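Local coordinates for protein cytosolic phospholipase A2 delta (Homo sapiens, PDB 5IZ5) that hydrolyses glycerophospholipids at the sn-2 position in a calcium-dependent manner, releasing a fatty acid, with a preference for linoleic acid, at residues P714-F720 and L731-V737. The protein carries 3 engineered substitutions. Numbering follows the deposited sequence.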
ATOM      1  N   PRO B 714     -23.303 -13.378 -22.464  1.00 80.73           N
ATOM      2  CA  PRO B 714     -21.940 -13.876 -22.313  1.00 76.24           C
ATOM      3  C   PRO B 714     -21.909 -15.380 -22.103  1.00 70.77           C
ATOM      4  O   PRO B 714     -22.835 -15.948 -21.531  1.00 70.09           O
ATOM      5  CB  PRO B 714     -21.403 -13.127 -21.086  1.00 78.12           C
ATOM      6  CG  PRO B 714     -22.589 -12.571 -20.386  1.00 78.70           C
ATOM      7  CD  PRO B 714     -23.710 -12.481 -21.367  1.00 79.24           C
ATOM      8  N   ARG B 715     -20.859 -16.004 -22.621  1.00 67.37           N
ATOM      9  CA  ARG B 715     -20.610 -17.424 -22.491  1.00 66.64           C
ATOM     10  C   ARG B 715     -19.624 -17.714 -21.358  1.00 64.89           C
ATOM     11  O   ARG B 715     -19.053 -16.804 -20.755  1.00 59.99           O
ATOM     12  CB  ARG B 715     -20.052 -17.964 -23.811  1.00 68.89           C
ATOM     13  CG  ARG B 715     -20.834 -17.525 -25.041  1.00 71.27           C
ATOM     14  CD  ARG B 715     -20.241 -18.096 -26.318  1.00 73.47           C
ATOM     15  NE  ARG B 715     -18.909 -17.559 -26.606  1.00 76.90           N
ATOM     16  CZ  ARG B 715     -18.659 -16.365 -27.145  1.00 78.57           C
ATOM     17  NH1 ARG B 715     -19.651 -15.540 -27.470  1.00 80.49           N
ATOM     18  NH2 ARG B 715     -17.400 -15.991 -27.361  1.00 78.24           N
ATOM     19  N   GLU B 716     -19.417 -19.000 -21.099  1.00 62.05           N
ATOM     20  CA  GLU B 716     -18.562 -19.449 -20.005  1.00 59.53           C
ATOM     21  C   GLU B 716     -17.103 -18.998 -20.145  1.00 59.87           C
ATOM     22  O   GLU B 716     -16.403 -18.832 -19.144  1.00 60.25           O
ATOM     23  CB  GLU B 716     -18.597 -20.972 -19.894  1.00 58.17           C
ATOM     24  CG  GLU B 716     -19.893 -21.558 -19.349  1.00 57.88           C
ATOM     25  CD  GLU B 716     -20.926 -21.867 -20.422  1.00 57.25           C
ATOM     26  OE1 GLU B 716     -20.828 -21.321 -21.536  1.00 52.49           O
ATOM     27  OE2 GLU B 716     -21.853 -22.651 -20.144  1.00 57.07           O
ATOM     28  N   CYS B 717     -16.651 -18.793 -21.377  1.00 58.51           N
ATOM     29  CA  CYS B 717     -15.257 -18.481 -21.632  1.00 57.94           C
ATOM     30  C   CYS B 717     -15.088 -17.612 -22.865  1.00 55.04           C
ATOM     31  O   CYS B 717     -15.614 -17.932 -23.926  1.00 57.83           O
ATOM     32  CB  CYS B 717     -14.493 -19.784 -21.823  1.00 60.91           C
ATOM     33  SG  CYS B 717     -12.720 -19.563 -22.034  1.00 66.97           S
ATOM     34  N   HIS B 718     -14.356 -16.512 -22.718  1.00 54.87           N
ATOM     35  CA  HIS B 718     -14.033 -15.630 -23.834  1.00 54.84           C
ATOM     36  C   HIS B 718     -12.536 -15.456 -23.970  1.00 53.97           C
ATOM     37  O   HIS B 718     -11.849 -15.172 -22.988  1.00 52.76           O
ATOM     38  CB  HIS B 718     -14.635 -14.252 -23.614  1.00 56.16           C
ATOM     39  CG  HIS B 718     -16.127 -14.236 -23.628  1.00 58.01           C
ATOM     40  ND1 HIS B 718     -16.859 -13.746 -24.689  1.00 59.98           N
ATOM     41  CD2 HIS B 718     -17.027 -14.646 -22.706  1.00 60.38           C
ATOM     42  CE1 HIS B 718     -18.147 -13.853 -24.416  1.00 61.29           C
ATOM     43  NE2 HIS B 718     -18.274 -14.396 -23.219  1.00 61.37           N
ATOM     44  N   LEU B 719     -12.048 -15.588 -25.199  1.00 54.34           N
ATOM     45  CA  LEU B 719     -10.632 -15.436 -25.500  1.00 54.81           C
ATOM     46  C   LEU B 719     -10.332 -14.024 -25.970  1.00 54.86           C
ATOM     47  O   LEU B 719     -10.972 -13.526 -26.898  1.00 53.62           O
ATOM     48  CB  LEU B 719     -10.219 -16.432 -26.590  1.00 54.49           C
ATOM     49  CG  LEU B 719      -8.790 -16.321 -27.127  1.00 55.21           C
ATOM     50  CD1 LEU B 719      -7.780 -16.738 -26.074  1.00 54.94           C
ATOM     51  CD2 LEU B 719      -8.633 -17.176 -28.373  1.00 56.08           C
ATOM     52  N   PHE B 720      -9.362 -13.380 -25.327  1.00 56.40           N
ATOM     53  CA  PHE B 720      -8.860 -12.093 -25.780  1.00 57.14           C
ATOM     54  C   PHE B 720      -7.372 -12.220 -25.986  1.00 59.76           C
ATOM     55  O   PHE B 720      -6.624 -12.419 -25.031  1.00 61.87           O
ATOM     56  CB  PHE B 720      -9.188 -10.999 -24.773  1.00 55.58           C
ATOM     57  CG  PHE B 720     -10.664 -10.774 -24.608  1.00 55.65           C
ATOM     58  CD1 PHE B 720     -11.391 -10.119 -25.596  1.00 54.77           C
ATOM     59  CD2 PHE B 720     -11.336 -11.238 -23.483  1.00 54.97           C
ATOM     60  CE1 PHE B 720     -12.753  -9.913 -25.452  1.00 55.33           C
ATOM     61  CE2 PHE B 720     -12.697 -11.037 -23.333  1.00 55.36           C
ATOM     62  CZ  PHE B 720     -13.408 -10.376 -24.320  1.00 56.61           C
ATOM     63  N   LEU B 731      -5.416 -13.859 -22.826  1.00 51.97           N
ATOM     64  CA  LEU B 731      -6.430 -13.831 -21.779  1.00 52.84           C
ATOM     65  C   LEU B 731      -7.613 -14.735 -22.072  1.00 52.57           C
ATOM     66  O   LEU B 731      -8.229 -14.642 -23.129  1.00 55.52           O
ATOM     67  CB  LEU B 731      -6.923 -12.405 -21.575  1.00 53.63           C
ATOM     68  CG  LEU B 731      -6.102 -11.668 -20.520  1.00 55.37           C
ATOM     69  CD1 LEU B 731      -5.657 -10.328 -21.053  1.00 56.56           C
ATOM     70  CD2 LEU B 731      -6.883 -11.518 -19.221  1.00 55.04           C
ATOM     71  N   LEU B 732      -7.905 -15.609 -21.117  1.00 52.95           N
ATOM     72  CA  LEU B 732      -9.129 -16.389 -21.090  1.00 54.03           C
ATOM     73  C   LEU B 732      -9.973 -15.852 -19.957  1.00 53.23           C
ATOM     74  O   LEU B 732      -9.596 -15.961 -18.791  1.00 52.64           O
ATOM     75  CB  LEU B 732      -8.833 -17.868 -20.856  1.00 55.23           C
ATOM     76  CG  LEU B 732      -9.053 -18.857 -22.000  1.00 59.49           C
ATOM     77  CD1 LEU B 732      -8.787 -18.256 -23.371  1.00 62.14           C
ATOM     78  CD2 LEU B 732      -8.192 -20.089 -21.787  1.00 60.99           C
ATOM     79  N   HIS B 733     -11.122 -15.290 -20.312  1.00 53.72           N
ATOM     80  CA  HIS B 733     -11.971 -14.588 -19.370  1.00 53.22           C
ATOM     81  C   HIS B 733     -13.230 -15.391 -19.053  1.00 52.52           C
ATOM     82  O   HIS B 733     -13.949 -15.822 -19.963  1.00 52.62           O
ATOM     83  CB  HIS B 733     -12.352 -13.244 -19.968  1.00 56.06           C
ATOM     84  CG  HIS B 733     -13.119 -12.366 -19.033  1.00 58.08           C
ATOM     85  ND1 HIS B 733     -12.549 -11.782 -17.923  1.00 57.73           N
ATOM     86  CD2 HIS B 733     -14.408 -11.956 -19.057  1.00 57.90           C
ATOM     87  CE1 HIS B 733     -13.457 -11.054 -17.298  1.00 59.70           C
ATOM     88  NE2 HIS B 733     -14.594 -11.144 -17.964  1.00 59.37           N
ATOM     89  N   PHE B 734     -13.493 -15.571 -17.760  1.00 48.76           N
ATOM     90  CA  PHE B 734     -14.611 -16.370 -17.279  1.00 49.58           C
ATOM     91  C   PHE B 734     -15.589 -15.495 -16.501  1.00 52.02           C
ATOM     92  O   PHE B 734     -15.431 -15.298 -15.296  1.00 49.83           O
ATOM     93  CB  PHE B 734     -14.110 -17.493 -16.375  1.00 49.96           C
ATOM     94  CG  PHE B 734     -13.156 -18.432 -17.050  1.00 50.52           C
ATOM     95  CD1 PHE B 734     -13.593 -19.661 -17.537  1.00 51.25           C
ATOM     96  CD2 PHE B 734     -11.821 -18.080 -17.217  1.00 49.63           C
ATOM     97  CE1 PHE B 734     -12.712 -20.523 -18.167  1.00 51.48           C
ATOM     98  CE2 PHE B 734     -10.938 -18.935 -17.847  1.00 49.92           C
ATOM     99  CZ  PHE B 734     -11.384 -20.157 -18.324  1.00 49.42           C
ATOM    100  N   PRO B 735     -16.616 -14.968 -17.188  1.00 53.65           N
ATOM    101  CA  PRO B 735     -17.594 -14.162 -16.472  1.00 52.39           C
ATOM    102  C   PRO B 735     -18.502 -15.008 -15.597  1.00 50.39           C
ATOM    103  O   PRO B 735     -18.657 -16.213 -15.827  1.00 50.68           O
ATOM    104  CB  PRO B 735     -18.390 -13.496 -17.596  1.00 54.21           C
ATOM    105  CG  PRO B 735     -18.264 -14.413 -18.753  1.00 55.30           C
ATOM    106  CD  PRO B 735     -16.920 -15.071 -18.628  1.00 54.34           C
ATOM    107  N   LEU B 736     -19.094 -14.383 -14.589  1.00 49.95           N
ATOM    108  CA  LEU B 736     -20.023 -15.090 -13.723  1.00 52.38           C
ATOM    109  C   LEU B 736     -21.384 -15.141 -14.409  1.00 53.57           C
ATOM    110  O   LEU B 736     -22.154 -14.184 -14.361  1.00 53.12           O
ATOM    111  CB  LEU B 736     -20.118 -14.416 -12.357  1.00 51.91           C
ATOM    112  CG  LEU B 736     -20.994 -15.127 -11.322  1.00 53.17           C
ATOM    113  CD1 LEU B 736     -20.575 -16.576 -11.102  1.00 53.80           C
ATOM    114  CD2 LEU B 736     -20.936 -14.357 -10.016  1.00 54.28           C
ATOM    115  N   VAL B 737     -21.660 -16.261 -15.067  1.00 56.54           N
ATOM    116  CA  VAL B 737     -22.873 -16.408 -15.860  1.00 57.93           C
ATOM    117  C   VAL B 737     -23.385 -17.842 -15.774  1.00 58.06           C
ATOM    118  O   VAL B 737     -22.601 -18.786 -15.749  1.00 60.22           O
ATOM    119  CB  VAL B 737     -22.622 -15.993 -17.330  1.00 59.47           C
ATOM    120  CG1 VAL B 737     -21.664 -16.956 -18.030  1.00 59.92           C
ATOM    121  CG2 VAL B 737     -23.934 -15.882 -18.094  1.00 61.69           C
TER
HETATM  122  O   HOH W   1     -17.319 -18.537 -16.562  1.00 48.50           O
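An antiparallel beta hairpin in the catalytic region pairs strand 718-720 with residues 731-734. His-718 and His-733 form a hydrogen-bonded pair, His-718 N to His-733 O at 2.9 Å and His-733 N to His-718 O at 2.8 Å; Phe-720 and Leu-731 repeat the pattern, while Leu-719 and Leu-732 make the non-hydrogen-bonded pair between them. On the face bearing the two histidines, the His-733 CB meets the edge of the Phe-720 ring at CE2 (4.0 Å), and the His-718 ring presents its CD2 edge to Pro-735 CD, the two side chains crossing at about a right angle. With CG beside its own backbone N (chi1 -66°), the His-718 ring lies alongside the preceding loop, where NE2 accepts a hydrogen bond from Arg-715 N (3.1 Å), the donor tilted 24° from the ring plane. Replacing His-718 by alanine is likely to leave the Arg-715 amide without this acceptor and to open a gap beside Pro-735. On the face of Leu-719 and Leu-732, Cys-717 SG rests against Leu-732 CG (3.7 Å) and meets the Phe-734 ring obliquely, 4.4 Å from its centroid, a sulfur-aromatic contact. Helix 797-810 packs on this face, and helix 685-696 on the other. Beyond the paired strands, Pro-714 CB meets Pro-735 CG (4.1 Å), and a water donates to both Glu-716 O and Pro-735 O. Since residues 730-734 also run parallel to strand 672-676, strand 718-720 extends the mixed central sheet of an alpha/beta hydrolase through an antiparallel hairpin.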